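Local coordinates for uncharacterized protein PSPTO_3016 (Pseudomonas syringae pv. tomato, PDB 3H9X) that probably binds DNA, as a member of the MmcQ/YjbR family with a double-wing fold, though its cellular function is uncharacterised, at residues 45-50 with 56-61; 72-75 with 79-82; 19-24 with 28-33; 12-17 with 38-43. One frame throughout, in Å; residues are numbered along the deposited sequence.

Interaction 1 (45-50 with 56-61)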
loop_
_atom_site.group_PDB
_atom_site.type_symbol
_atom_site.label_atom_id
_atom_site.label_comp_id
_atom_site.label_asym_id
_atom_site.label_seq_id
_atom_site.Cartn_x
_atom_site.Cartn_y
_atom_site.Cartn_z
ATOM N N ASP A 45 0.065 9.226 -3.286
ATOM C CA ASP A 45 0.466 10.426 -2.574
ATOM C C ASP A 45 -0.853 11.146 -2.313
ATOM O O ASP A 45 -1.458 11.662 -3.249
ATOM C CB ASP A 45 1.348 11.286 -3.465
ATOM C CG ASP A 45 1.639 12.637 -2.860
ATOM O OD1 ASP A 45 2.285 12.670 -1.786
ATOM O OD2 ASP A 45 1.227 13.658 -3.459
ATOM N N ILE A 46 -1.301 11.183 -1.062
ATOM C CA ILE A 46 -2.588 11.811 -0.750
ATOM C C ILE A 46 -2.573 12.829 0.383
ATOM O O ILE A 46 -1.616 12.902 1.159
ATOM C CB ILE A 46 -3.656 10.748 -0.375
ATOM C CG1 ILE A 46 -3.210 9.994 0.883
ATOM C CG2 ILE A 46 -3.862 9.789 -1.530
ATOM C CD1 ILE A 46 -4.277 9.126 1.510
ATOM N N PRO A 47 -3.642 13.642 0.484
ATOM C CA PRO A 47 -3.745 14.650 1.542
ATOM C C PRO A 47 -3.915 13.922 2.886
ATOM O O PRO A 47 -4.790 13.076 3.027
ATOM C CB PRO A 47 -4.998 15.430 1.147
ATOM C CG PRO A 47 -5.018 15.311 -0.340
ATOM C CD PRO A 47 -4.689 13.861 -0.535
ATOM N N ALA A 48 -3.075 14.244 3.862
ATOM C CA ALA A 48 -3.146 13.599 5.162
ATOM C C ALA A 48 -4.587 13.439 5.661
ATOM O O ALA A 48 -4.958 12.376 6.184
ATOM C CB ALA A 48 -2.316 14.382 6.172
ATOM N N GLU A 49 -5.398 14.483 5.472
ATOM C CA GLU A 49 -6.805 14.498 5.912
ATOM C C GLU A 49 -7.640 13.291 5.441
ATOM O O GLU A 49 -8.367 12.707 6.241
ATOM C CB GLU A 49 -7.484 15.805 5.458
ATOM C CG GLU A 49 -7.648 15.929 3.939
ATOM C CD GLU A 49 -8.879 16.759 3.523
ATOM O OE1 GLU A 49 -10.005 16.480 4.037
ATOM O OE2 GLU A 49 -8.725 17.671 2.656
ATOM N N LYS A 50 -7.532 12.929 4.159
ATOM C CA LYS A 50 -8.258 11.789 3.583
ATOM C C LYS A 50 -8.201 10.476 4.406
ATOM O O LYS A 50 -9.040 9.582 4.199
ATOM C CB LYS A 50 -7.759 11.490 2.162
ATOM C CG LYS A 50 -8.177 12.498 1.086
ATOM C CD LYS A 50 -9.620 12.255 0.634
ATOM C CE LYS A 50 -10.090 13.245 -0.455
ATOM N NZ LYS A 50 -10.272 14.636 0.077
ATOM N N ASP A 56 -2.281 20.257 7.507
ATOM C CA ASP A 56 -2.488 20.498 6.062
ATOM C C ASP A 56 -1.224 20.045 5.310
ATOM O O ASP A 56 -0.476 20.849 4.736
ATOM C CB ASP A 56 -2.774 21.992 5.796
ATOM C CG ASP A 56 -3.254 22.266 4.359
ATOM O OD1 ASP A 56 -3.669 23.431 4.071
ATOM O OD2 ASP A 56 -3.214 21.324 3.510
ATOM N N LYS A 57 -1.014 18.733 5.319
ATOM C CA LYS A 57 0.140 18.132 4.689
ATOM C C LYS A 57 -0.244 16.919 3.849
ATOM O O LYS A 57 -1.313 16.357 4.043
ATOM C CB LYS A 57 1.104 17.684 5.771
ATOM C CG LYS A 57 0.514 16.624 6.645
ATOM C CD LYS A 57 1.631 15.837 7.323
ATOM C CE LYS A 57 1.037 14.706 8.177
ATOM N NZ LYS A 57 2.060 13.705 8.653
ATOM N N ARG A 58 0.628 16.517 2.923
ATOM C CA ARG A 58 0.378 15.331 2.105
ATOM C C ARG A 58 1.114 14.147 2.779
ATOM O O ARG A 58 1.978 14.345 3.653
ATOM C CB ARG A 58 0.954 15.490 0.686
ATOM C CG ARG A 58 0.926 16.879 0.033
ATOM C CD ARG A 58 -0.239 17.037 -0.903
ATOM N NE ARG A 58 -0.446 15.832 -1.688
ATOM C CZ ARG A 58 -1.480 15.651 -2.510
ATOM N NH1 ARG A 58 -2.402 16.598 -2.657
ATOM N NH2 ARG A 58 -1.602 14.520 -3.189
ATOM N N VAL A 59 0.774 12.927 2.354
ATOM C CA VAL A 59 1.409 11.693 2.855
ATOM C C VAL A 59 1.532 10.637 1.728
ATOM O O VAL A 59 0.756 10.643 0.767
ATOM C CB VAL A 59 0.605 11.043 4.025
ATOM C CG1 VAL A 59 0.682 11.913 5.269
ATOM C CG2 VAL A 59 -0.843 10.833 3.623
ATOM N N ASP A 60 2.519 9.753 1.826
ATOM C CA ASP A 60 2.663 8.695 0.835
ATOM C C ASP A 60 2.250 7.409 1.519
ATOM O O ASP A 60 2.804 7.053 2.556
ATOM C CB ASP A 60 4.103 8.582 0.334
ATOM C CG ASP A 60 4.348 9.399 -0.924
ATOM O OD1 ASP A 60 3.536 10.316 -1.202
ATOM O OD2 ASP A 60 5.356 9.125 -1.623
ATOM N N VAL A 61 1.277 6.717 0.931
ATOM C CA VAL A 61 0.748 5.479 1.498
ATOM C C VAL A 61 0.703 4.350 0.464
ATOM O O VAL A 61 0.723 4.601 -0.734
ATOM C CB VAL A 61 -0.700 5.727 2.088
ATOM C CG1 VAL A 61 -0.686 6.959 2.972
ATOM C CG2 VAL A 61 -1.731 5.917 0.962
#

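Interaction 2 (72-75 with 79-82)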
loop_
_atom_site.group_PDB
_atom_site.type_symbol
_atom_site.label_atom_id
_atom_site.label_comp_id
_atom_site.label_asym_id
_atom_site.label_seq_id
_atom_site.Cartn_x
_atom_site.Cartn_y
_atom_site.Cartn_z
ATOM N N GLY A 72 -9.359 -5.915 11.012
ATOM C CA GLY A 72 -9.707 -5.299 12.276
ATOM C C GLY A 72 -8.516 -5.128 13.200
ATOM O O GLY A 72 -8.333 -4.052 13.773
ATOM N N SER A 73 -7.710 -6.183 13.343
ATOM C CA SER A 73 -6.521 -6.176 14.201
ATOM C C SER A 73 -5.366 -5.323 13.657
ATOM O O SER A 73 -4.715 -4.588 14.401
ATOM C CB SER A 73 -6.045 -7.611 14.422
ATOM O OG SER A 73 -5.894 -8.285 13.189
ATOM N N LEU A 74 -5.105 -5.431 12.359
ATOM C CA LEU A 74 -4.052 -4.643 11.737
ATOM C C LEU A 74 -4.342 -3.159 11.910
ATOM O O LEU A 74 -3.491 -2.421 12.385
ATOM C CB LEU A 74 -3.955 -4.970 10.251
ATOM C CG LEU A 74 -2.761 -5.812 9.788
ATOM C CD1 LEU A 74 -2.631 -7.055 10.651
ATOM C CD2 LEU A 74 -2.933 -6.198 8.319
ATOM N N ARG A 75 -5.545 -2.727 11.530
ATOM C CA ARG A 75 -5.945 -1.319 11.637
ATOM C C ARG A 75 -5.738 -0.715 13.007
ATOM O O ARG A 75 -5.734 0.502 13.145
ATOM C CB ARG A 75 -7.415 -1.148 11.242
ATOM C CG ARG A 75 -7.650 -1.139 9.743
ATOM C CD ARG A 75 -9.128 -1.180 9.374
ATOM N NE ARG A 75 -9.898 -0.052 9.891
ATOM C CZ ARG A 75 -11.190 0.135 9.643
ATOM N NH1 ARG A 75 -11.855 -0.720 8.882
ATOM N NH2 ARG A 75 -11.824 1.169 10.173
ATOM N N GLY A 79 0.072 3.494 12.342
ATOM C CA GLY A 79 0.614 3.590 10.994
ATOM C C GLY A 79 -0.226 2.885 9.940
ATOM O O GLY A 79 0.010 3.057 8.741
ATOM N N ILE A 80 -1.193 2.089 10.394
ATOM C CA ILE A 80 -2.090 1.348 9.518
ATOM C C ILE A 80 -3.469 1.966 9.680
ATOM O O ILE A 80 -3.959 2.127 10.794
ATOM C CB ILE A 80 -2.126 -0.140 9.902
ATOM C CG1 ILE A 80 -0.724 -0.735 9.740
ATOM C CG2 ILE A 80 -3.119 -0.882 9.036
ATOM C CD1 ILE A 80 -0.548 -2.113 10.326
ATOM N N TYR A 81 -4.073 2.333 8.554
ATOM C CA TYR A 81 -5.388 2.957 8.537
ATOM C C TYR A 81 -6.326 2.159 7.632
ATOM O O TYR A 81 -5.904 1.204 6.990
ATOM C CB TYR A 81 -5.271 4.403 8.022
ATOM C CG TYR A 81 -4.304 5.268 8.788
ATOM C CD1 TYR A 81 -2.929 5.056 8.701
ATOM C CD2 TYR A 81 -4.764 6.269 9.650
ATOM C CE1 TYR A 81 -2.034 5.812 9.465
ATOM C CE2 TYR A 81 -3.873 7.036 10.413
ATOM C CZ TYR A 81 -2.510 6.797 10.320
ATOM O OH TYR A 81 -1.623 7.511 11.109
ATOM N N PRO A 82 -7.618 2.530 7.598
ATOM C CA PRO A 82 -8.626 1.864 6.767
ATOM C C PRO A 82 -8.303 2.068 5.283
ATOM O O PRO A 82 -7.800 3.118 4.891
ATOM C CB PRO A 82 -9.914 2.567 7.174
ATOM C CG PRO A 82 -9.659 2.900 8.602
ATOM C CD PRO A 82 -8.269 3.442 8.554
#

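Interaction 3 (19-24 with 28-33)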
loop_
_atom_site.group_PDB
_atom_site.type_symbol
_atom_site.label_atom_id
_atom_site.label_comp_id
_atom_site.label_asym_id
_atom_site.label_seq_id
_atom_site.Cartn_x
_atom_site.Cartn_y
_atom_site.Cartn_z
ATOM N N ASP A 19 3.291 0.494 -12.434
ATOM C CA ASP A 19 2.374 0.954 -13.468
ATOM C C ASP A 19 1.659 2.223 -13.031
ATOM O O ASP A 19 1.470 2.455 -11.839
ATOM C CB ASP A 19 1.350 -0.120 -13.774
ATOM C CG ASP A 19 1.453 -0.595 -15.177
ATOM O OD1 ASP A 19 1.301 0.250 -16.088
ATOM O OD2 ASP A 19 1.696 -1.802 -15.378
ATOM N N HIS A 20 1.255 3.045 -13.992
ATOM C CA HIS A 20 0.576 4.292 -13.670
ATOM C C HIS A 20 -0.663 4.395 -14.522
ATOM O O HIS A 20 -0.648 5.012 -15.587
ATOM C CB HIS A 20 1.504 5.472 -13.942
ATOM C CG HIS A 20 2.844 5.330 -13.299
ATOM N ND1 HIS A 20 3.041 5.503 -11.947
ATOM C CD2 HIS A 20 4.035 4.929 -13.803
ATOM C CE1 HIS A 20 4.292 5.212 -11.644
ATOM N NE2 HIS A 20 4.916 4.860 -12.754
ATOM N N PRO A 21 -1.762 3.785 -14.063
ATOM C CA PRO A 21 -3.043 3.782 -14.765
ATOM C C PRO A 21 -3.694 5.137 -14.928
ATOM O O PRO A 21 -4.296 5.410 -15.960
ATOM C CB PRO A 21 -3.902 2.860 -13.909
ATOM C CG PRO A 21 -2.910 1.949 -13.285
ATOM C CD PRO A 21 -1.820 2.905 -12.888
ATOM N N TRP A 22 -3.588 5.970 -13.897
ATOM C CA TRP A 22 -4.195 7.302 -13.886
ATOM C C TRP A 22 -3.330 8.386 -14.491
ATOM O O TRP A 22 -2.237 8.664 -14.016
ATOM C CB TRP A 22 -4.542 7.710 -12.456
ATOM C CG TRP A 22 -5.491 6.782 -11.800
ATOM C CD1 TRP A 22 -6.854 6.794 -11.893
ATOM C CD2 TRP A 22 -5.153 5.663 -10.981
ATOM N NE1 TRP A 22 -7.388 5.748 -11.174
ATOM C CE2 TRP A 22 -6.361 5.040 -10.599
ATOM C CE3 TRP A 22 -3.941 5.126 -10.520
ATOM C CZ2 TRP A 22 -6.394 3.906 -9.795
ATOM C CZ3 TRP A 22 -3.979 3.994 -9.719
ATOM C CH2 TRP A 22 -5.196 3.404 -9.362
ATOM N N GLU A 23 -3.845 9.012 -15.534
ATOM C CA GLU A 23 -3.136 10.077 -16.216
ATOM C C GLU A 23 -3.127 11.309 -15.331
ATOM O O GLU A 23 -2.132 12.021 -15.243
ATOM C CB GLU A 23 -3.835 10.385 -17.544
ATOM C CG GLU A 23 -5.327 10.782 -17.418
ATOM C CD GLU A 23 -6.276 9.624 -17.049
ATOM O OE1 GLU A 23 -6.568 8.770 -17.920
ATOM O OE2 GLU A 23 -6.732 9.574 -15.881
ATOM N N LYS A 24 -4.256 11.543 -14.675
ATOM C CA LYS A 24 -4.440 12.689 -13.791
ATOM C C LYS A 24 -3.515 12.654 -12.579
ATOM O O LYS A 24 -3.140 13.699 -12.049
ATOM C CB LYS A 24 -5.906 12.750 -13.331
ATOM C CG LYS A 24 -6.899 13.189 -14.415
ATOM C CD LYS A 24 -8.330 12.695 -14.131
ATOM C CE LYS A 24 -8.877 13.119 -12.753
ATOM N NZ LYS A 24 -9.246 14.570 -12.635
ATOM N N TYR A 28 0.313 8.127 -8.324
ATOM C CA TYR A 28 -0.352 6.877 -8.021
ATOM C C TYR A 28 0.273 5.791 -8.890
ATOM O O TYR A 28 0.358 5.940 -10.102
ATOM C CB TYR A 28 -1.850 7.001 -8.300
ATOM C CG TYR A 28 -2.562 8.006 -7.421
ATOM C CD1 TYR A 28 -3.945 7.978 -7.280
ATOM C CD2 TYR A 28 -1.853 8.966 -6.708
ATOM C CE1 TYR A 28 -4.603 8.882 -6.441
ATOM C CE2 TYR A 28 -2.498 9.870 -5.871
ATOM C CZ TYR A 28 -3.867 9.824 -5.737
ATOM O OH TYR A 28 -4.484 10.710 -4.884
ATOM N N ALA A 29 0.730 4.712 -8.264
ATOM C CA ALA A 29 1.352 3.611 -8.983
ATOM C C ALA A 29 0.838 2.288 -8.448
ATOM O O ALA A 29 0.756 2.102 -7.240
ATOM C CB ALA A 29 2.855 3.672 -8.825
ATOM N N VAL A 30 0.480 1.368 -9.341
ATOM C CA VAL A 30 -0.006 0.058 -8.908
ATOM C C VAL A 30 1.025 -1.027 -9.206
ATOM O O VAL A 30 1.861 -0.876 -10.092
ATOM C CB VAL A 30 -1.392 -0.326 -9.563
ATOM C CG1 VAL A 30 -2.403 0.779 -9.347
ATOM C CG2 VAL A 30 -1.236 -0.629 -11.026
ATOM N N PHE A 31 0.981 -2.103 -8.433
ATOM C CA PHE A 31 1.898 -3.214 -8.625
ATOM C C PHE A 31 1.065 -4.468 -8.793
ATOM O O PHE A 31 0.311 -4.840 -7.893
ATOM C CB PHE A 31 2.831 -3.364 -7.424
ATOM C CG PHE A 31 3.757 -2.200 -7.239
ATOM C CD1 PHE A 31 3.259 -0.955 -6.872
ATOM C CD2 PHE A 31 5.123 -2.336 -7.465
ATOM C CE1 PHE A 31 4.103 0.138 -6.737
ATOM C CE2 PHE A 31 5.981 -1.249 -7.333
ATOM C CZ PHE A 31 5.468 -0.009 -6.967
ATOM N N ARG A 32 1.180 -5.115 -9.947
ATOM C CA ARG A 32 0.412 -6.326 -10.188
ATOM C C ARG A 32 1.259 -7.455 -10.750
ATOM O O ARG A 32 2.446 -7.282 -11.025
ATOM C CB ARG A 32 -0.741 -6.040 -11.142
ATOM C CG ARG A 32 -0.316 -5.669 -12.542
ATOM C CD ARG A 32 -0.512 -4.192 -12.804
ATOM N NE ARG A 32 -0.244 -3.876 -14.201
ATOM C CZ ARG A 32 -0.985 -4.306 -15.219
ATOM N NH1 ARG A 32 -0.667 -3.975 -16.463
ATOM N NH2 ARG A 32 -2.050 -5.057 -14.994
ATOM N N HIS A 33 0.634 -8.620 -10.891
ATOM C CA HIS A 33 1.297 -9.801 -11.434
ATOM C C HIS A 33 1.190 -9.777 -12.948
ATOM O O HIS A 33 0.236 -9.225 -13.500
ATOM C CB HIS A 33 0.645 -11.093 -10.939
ATOM C CG HIS A 33 0.699 -11.282 -9.456
ATOM N ND1 HIS A 33 -0.232 -10.725 -8.604
ATOM C CD2 HIS A 33 1.552 -11.986 -8.678
ATOM C CE1 HIS A 33 0.047 -11.085 -7.363
ATOM N NE2 HIS A 33 1.124 -11.850 -7.378
#

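Interaction 4 (12-17 with 38-43)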
loop_
_atom_site.group_PDB
_atom_site.type_symbol
_atom_site.label_atom_id
_atom_site.label_comp_id
_atom_site.label_asym_id
_atom_site.label_seq_id
_atom_site.Cartn_x
_atom_site.Cartn_y
_atom_site.Cartn_z
ATOM N N LYS A 12 13.075 -5.614 -6.935
ATOM C CA LYS A 12 14.025 -6.675 -6.638
ATOM C C LYS A 12 13.368 -7.956 -6.126
ATOM O O LYS A 12 13.602 -9.027 -6.671
ATOM C CB LYS A 12 15.055 -6.181 -5.620
ATOM C CG LYS A 12 15.716 -4.862 -5.983
ATOM C CD LYS A 12 16.513 -4.939 -7.283
ATOM C CE LYS A 12 17.783 -5.771 -7.127
ATOM N NZ LYS A 12 18.620 -5.777 -8.363
ATOM N N LYS A 13 12.549 -7.843 -5.086
ATOM C CA LYS A 13 11.897 -9.012 -4.506
ATOM C C LYS A 13 10.802 -9.622 -5.345
ATOM O O LYS A 13 10.358 -10.728 -5.056
ATOM C CB LYS A 13 11.312 -8.687 -3.130
ATOM C CG LYS A 13 12.266 -8.914 -1.957
ATOM C CD LYS A 13 12.410 -10.387 -1.571
ATOM C CE LYS A 13 11.137 -10.926 -0.939
ATOM N NZ LYS A 13 10.007 -10.815 -1.890
ATOM N N TYR A 14 10.349 -8.920 -6.374
ATOM C CA TYR A 14 9.276 -9.460 -7.196
ATOM C C TYR A 14 9.505 -9.209 -8.668
ATOM O O TYR A 14 8.780 -9.731 -9.506
ATOM C CB TYR A 14 7.925 -8.861 -6.777
ATOM C CG TYR A 14 7.547 -9.139 -5.334
ATOM C CD1 TYR A 14 7.158 -10.407 -4.924
ATOM C CD2 TYR A 14 7.642 -8.146 -4.370
ATOM C CE1 TYR A 14 6.880 -10.681 -3.581
ATOM C CE2 TYR A 14 7.367 -8.401 -3.032
ATOM C CZ TYR A 14 6.991 -9.669 -2.637
ATOM O OH TYR A 14 6.756 -9.920 -1.297
ATOM N N ASP A 15 10.513 -8.406 -8.989
ATOM C CA ASP A 15 10.812 -8.110 -10.383
ATOM C C ASP A 15 9.582 -7.528 -11.093
ATOM O O ASP A 15 9.284 -7.871 -12.233
ATOM C CB ASP A 15 11.265 -9.393 -11.077
ATOM C CG ASP A 15 12.102 -9.125 -12.304
ATOM O OD1 ASP A 15 11.529 -8.747 -13.349
ATOM O OD2 ASP A 15 13.339 -9.281 -12.211
ATOM N N THR A 16 8.884 -6.633 -10.402
ATOM C CA THR A 16 7.684 -5.984 -10.925
ATOM C C THR A 16 7.965 -4.525 -11.260
ATOM O O THR A 16 8.595 -3.816 -10.473
ATOM C CB THR A 16 6.534 -6.001 -9.886
ATOM O OG1 THR A 16 6.245 -7.351 -9.496
ATOM C CG2 THR A 16 5.286 -5.364 -10.465
ATOM N N LYS A 17 7.494 -4.078 -12.423
ATOM C CA LYS A 17 7.678 -2.686 -12.838
ATOM C C LYS A 17 6.414 -1.906 -12.470
ATOM O O LYS A 17 5.303 -2.334 -12.774
ATOM C CB LYS A 17 7.974 -2.607 -14.348
ATOM C CG LYS A 17 7.059 -1.689 -15.184
ATOM C CD LYS A 17 5.750 -2.389 -15.613
ATOM C CE LYS A 17 4.741 -1.422 -16.252
ATOM N NZ LYS A 17 5.288 -0.612 -17.386
ATOM N N LYS A 38 -3.460 -8.930 -11.442
ATOM C CA LYS A 38 -4.094 -8.543 -10.188
ATOM C C LYS A 38 -3.192 -7.639 -9.350
ATOM O O LYS A 38 -2.016 -7.944 -9.121
ATOM C CB LYS A 38 -4.496 -9.777 -9.370
ATOM C CG LYS A 38 -5.622 -10.586 -9.984
ATOM C CD LYS A 38 -6.189 -11.594 -9.005
ATOM C CE LYS A 38 -7.352 -12.350 -9.634
ATOM N NZ LYS A 38 -8.180 -13.108 -8.643
ATOM N N TRP A 39 -3.759 -6.521 -8.903
ATOM C CA TRP A 39 -3.050 -5.540 -8.090
ATOM C C TRP A 39 -2.791 -6.123 -6.722
ATOM O O TRP A 39 -3.682 -6.734 -6.142
ATOM C CB TRP A 39 -3.901 -4.284 -7.906
ATOM C CG TRP A 39 -4.219 -3.543 -9.160
ATOM C CD1 TRP A 39 -3.953 -3.935 -10.449
ATOM C CD2 TRP A 39 -4.849 -2.266 -9.251
ATOM N NE1 TRP A 39 -4.376 -2.977 -11.328
ATOM C CE2 TRP A 39 -4.933 -1.940 -10.621
ATOM C CE3 TRP A 39 -5.354 -1.358 -8.305
ATOM C CZ2 TRP A 39 -5.503 -0.746 -11.071
ATOM C CZ3 TRP A 39 -5.917 -0.172 -8.754
ATOM C CH2 TRP A 39 -5.986 0.121 -10.124
ATOM N N TYR A 40 -1.584 -5.930 -6.200
ATOM C CA TYR A 40 -1.259 -6.431 -4.872
ATOM C C TYR A 40 -0.644 -5.313 -4.036
ATOM O O TYR A 40 -0.307 -5.506 -2.880
ATOM C CB TYR A 40 -0.319 -7.650 -4.983
ATOM C CG TYR A 40 1.101 -7.358 -5.437
ATOM C CD1 TYR A 40 2.059 -6.890 -4.536
ATOM C CD2 TYR A 40 1.487 -7.549 -6.766
ATOM C CE1 TYR A 40 3.372 -6.614 -4.941
ATOM C CE2 TYR A 40 2.803 -7.275 -7.183
ATOM C CZ TYR A 40 3.739 -6.804 -6.260
ATOM O OH TYR A 40 5.030 -6.499 -6.645
ATOM N N ALA A 41 -0.540 -4.136 -4.644
ATOM C CA ALA A 41 0.040 -2.957 -4.016
ATOM C C ALA A 41 -0.373 -1.675 -4.758
ATOM O O ALA A 41 -0.255 -1.591 -5.985
ATOM C CB ALA A 41 1.558 -3.083 -4.006
ATOM N N LEU A 42 -0.855 -0.685 -4.004
ATOM C CA LEU A 42 -1.287 0.602 -4.556
ATOM C C LEU A 42 -0.538 1.738 -3.849
ATOM O O LEU A 42 -0.800 2.046 -2.681
ATOM C CB LEU A 42 -2.787 0.802 -4.332
ATOM C CG LEU A 42 -3.651 1.540 -5.366
ATOM C CD1 LEU A 42 -4.905 2.019 -4.653
ATOM C CD2 LEU A 42 -2.931 2.715 -5.992
ATOM N N LEU A 43 0.385 2.359 -4.569
ATOM C CA LEU A 43 1.176 3.452 -4.038
ATOM C C LEU A 43 0.481 4.750 -4.399
ATOM O O LEU A 43 0.131 4.953 -5.555
ATOM C CB LEU A 43 2.567 3.423 -4.664
ATOM C CG LEU A 43 3.519 4.551 -4.312
ATOM C CD1 LEU A 43 3.870 4.450 -2.865
ATOM C CD2 LEU A 43 4.748 4.477 -5.182
#

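Interaction 1 (45-50 with 56-61)
The loop end of a beta hairpin is held here by antiparallel backbone pairing between strands 39-47 and 58-65, with a salt bridge on one face and aliphatic packing on the other. I46 and V59 form the hydrogen-bonded pair: V59 N reaches I46 O at 2.7 Å and I46 N reaches V59 O at 2.8 Å. Beyond P47 the chain turns into a 3-10 segment, yet A48 N still donates to K57 O at 2.8 Å. On the polar face, D45 OD2 receives R58 NH2 at 3.0 Å, from well above the carboxylate plane. The R58 chain, bent at chi2 and chi3, curls back to bring its guanidinium there; P47 CD and I46 C lie over one of its faces, and NH2 also makes a weak bond to D45 O. The reverse face is aliphatic. I46 CG1 sits between its backbone N and carbonyl carbon (chi1 62°) and meets V59 CG2 at 3.7 Å, while A48 CB rests 4.0 Å from V59 CG1. V59 and V61 then pack on L95 of strand 91-95, I46 on Y28 and Y84, and D60 pairs with R3 of helix 3-13.

Interaction 2 (72-75 with 79-82)
P82 lies over one face of the R75 guanidinium, its CB 3.6 Å above the plane and over the centre, while P82 CG comes near both NE and NH2 along the same group. The contact folds the short helix 71-74 back on strand 80-82, the edge strand of the five-stranded antiparallel sheet, the two being linked by a short loop. No hydrogen bond joins the two segments; a charged group spread across a proline ring and contact of I80 with the L74 backbone and side chain do the work. The R75 chain is bent at chi3 (60°), which turns the guanidinium so that P82 meets it broadside, the two side chains crossing at about a right angle. Partway along the arginine chain, CG runs past Y81 O at 4.0 Å, and the same side chain touches I92 of the adjacent strand. The second patch sets I80 against the L74 carbonyl and, more loosely, its side chain. The CB of I80 is directed toward L74; the side chain also touches I92 and L100. The CB of Y81 points away, its side chain touches I51 and L95, and its backbone pairs with T93. I80 CD1 approaches L74 O at 3.6 Å and L74 CG at 4.3 Å.

Interaction 3 (19-24 with 28-33)
D19 and V30 make a single antiparallel bridge that lays the loop after helix 3-13 along strand 29-32: D19 N donates to V30 O at 3.1 Å, and V30 N returns a bond to D19 O at 2.9 Å. Side chains extend this pairing in both directions. Toward the end of the strand, D19 OD2 accepts R32 NE at 3.1 Å. That oxygen lies in the guanidinium plane but is met from above its own carboxylate, whose plane stands 67° from the guanidinium; NH1 adds a weak second bond. Toward the start of the strand, H20 ND1 donates to Y28 O at 3.3 Å, in the plane of the imidazole though above the plane of the carbonyl. Apolar groups add to these polar contacts. P21 CG meets V30 CG2 at 3.8 Å. The W22 side chain, with CG anti to the carbonyl carbon (chi1 -60°), carries the far part of its indole to V30, CZ3 lying 3.6 Å from CG1, and crosses Y28 at about a right angle, where W22 CE3 touches Y28 CB at 3.6 Å. The donor role of H20 is consistent with a proton on ND1, and the D19 carboxylate, gripped by R32, would probably be stabilised as an anion.

Interaction 4 (12-17 with 38-43)
A small aromatic cluster beside a classic beta bulge is the setting: Y40 and A41 of strand 39-47 both face F31 of the neighbouring strand 29-32, and the Y40 ring leaves the sheet there to meet the segment that follows helix 3-13. Only three residues touch across these segments, and all the contact from the strand side is made by Y40. Its CG stands between the backbone N and the carbonyl carbon (chi1 71°), which sends the ring outward to Y14 and T16. The ring pair is edge-to-face: the edge of Y40 is directed at the face of Y14, with centroids 5.7 Å apart and planes at 59°. The phenol oxygen leads the approach, Y40 OH lying 3.7 Å from Y14 CB and 3.8 Å from CD2. T16 and Y40 come from opposite directions and meet at the same hydroxyl. T16 OG1 and Y40 OH are hydrogen-bonded at 3.2 Å, either being able to donate, and OG1 lies near the plane of the Y40 ring, at its edge. The phenol thus packs against Y14 and hydrogen-bonds to T16, serving two partners in different ways. The hydroxyl of Y14 is held elsewhere, by E110. Helix 102-115 covers the rings with F113, which meets both Y14 and Y40, and contributes S112 OG as a donor to Y40 O; H33 flanks Y40, and Y9 of helix 3-13 packs against Y14.

How the interactions relate
All four contacts reach one antiparallel sheet, and their chemistry follows position. Interactions 3 and 4 are neighbours, their centres about 10 Å apart, and are sewn together by strand pairing, with A29 O 2.7 Å from L43 N. Interactions 1 and 4 share strand 39-47 but lie on opposite sides of the chain's centre: interaction 1 is backbone pairing with a salt bridge, whereas interaction 4 is aromatic and hydroxyl contact under the C-terminal helix. Interaction 3 also combines pairing with a salt bridge, and touches interaction 1 where Y28 CE2 lies 3.3 Å from D45 O. Interaction 2, about 17 Å from interaction 1 between centres, is the surface contact, without a hydrogen bond across it; the others are partly buried.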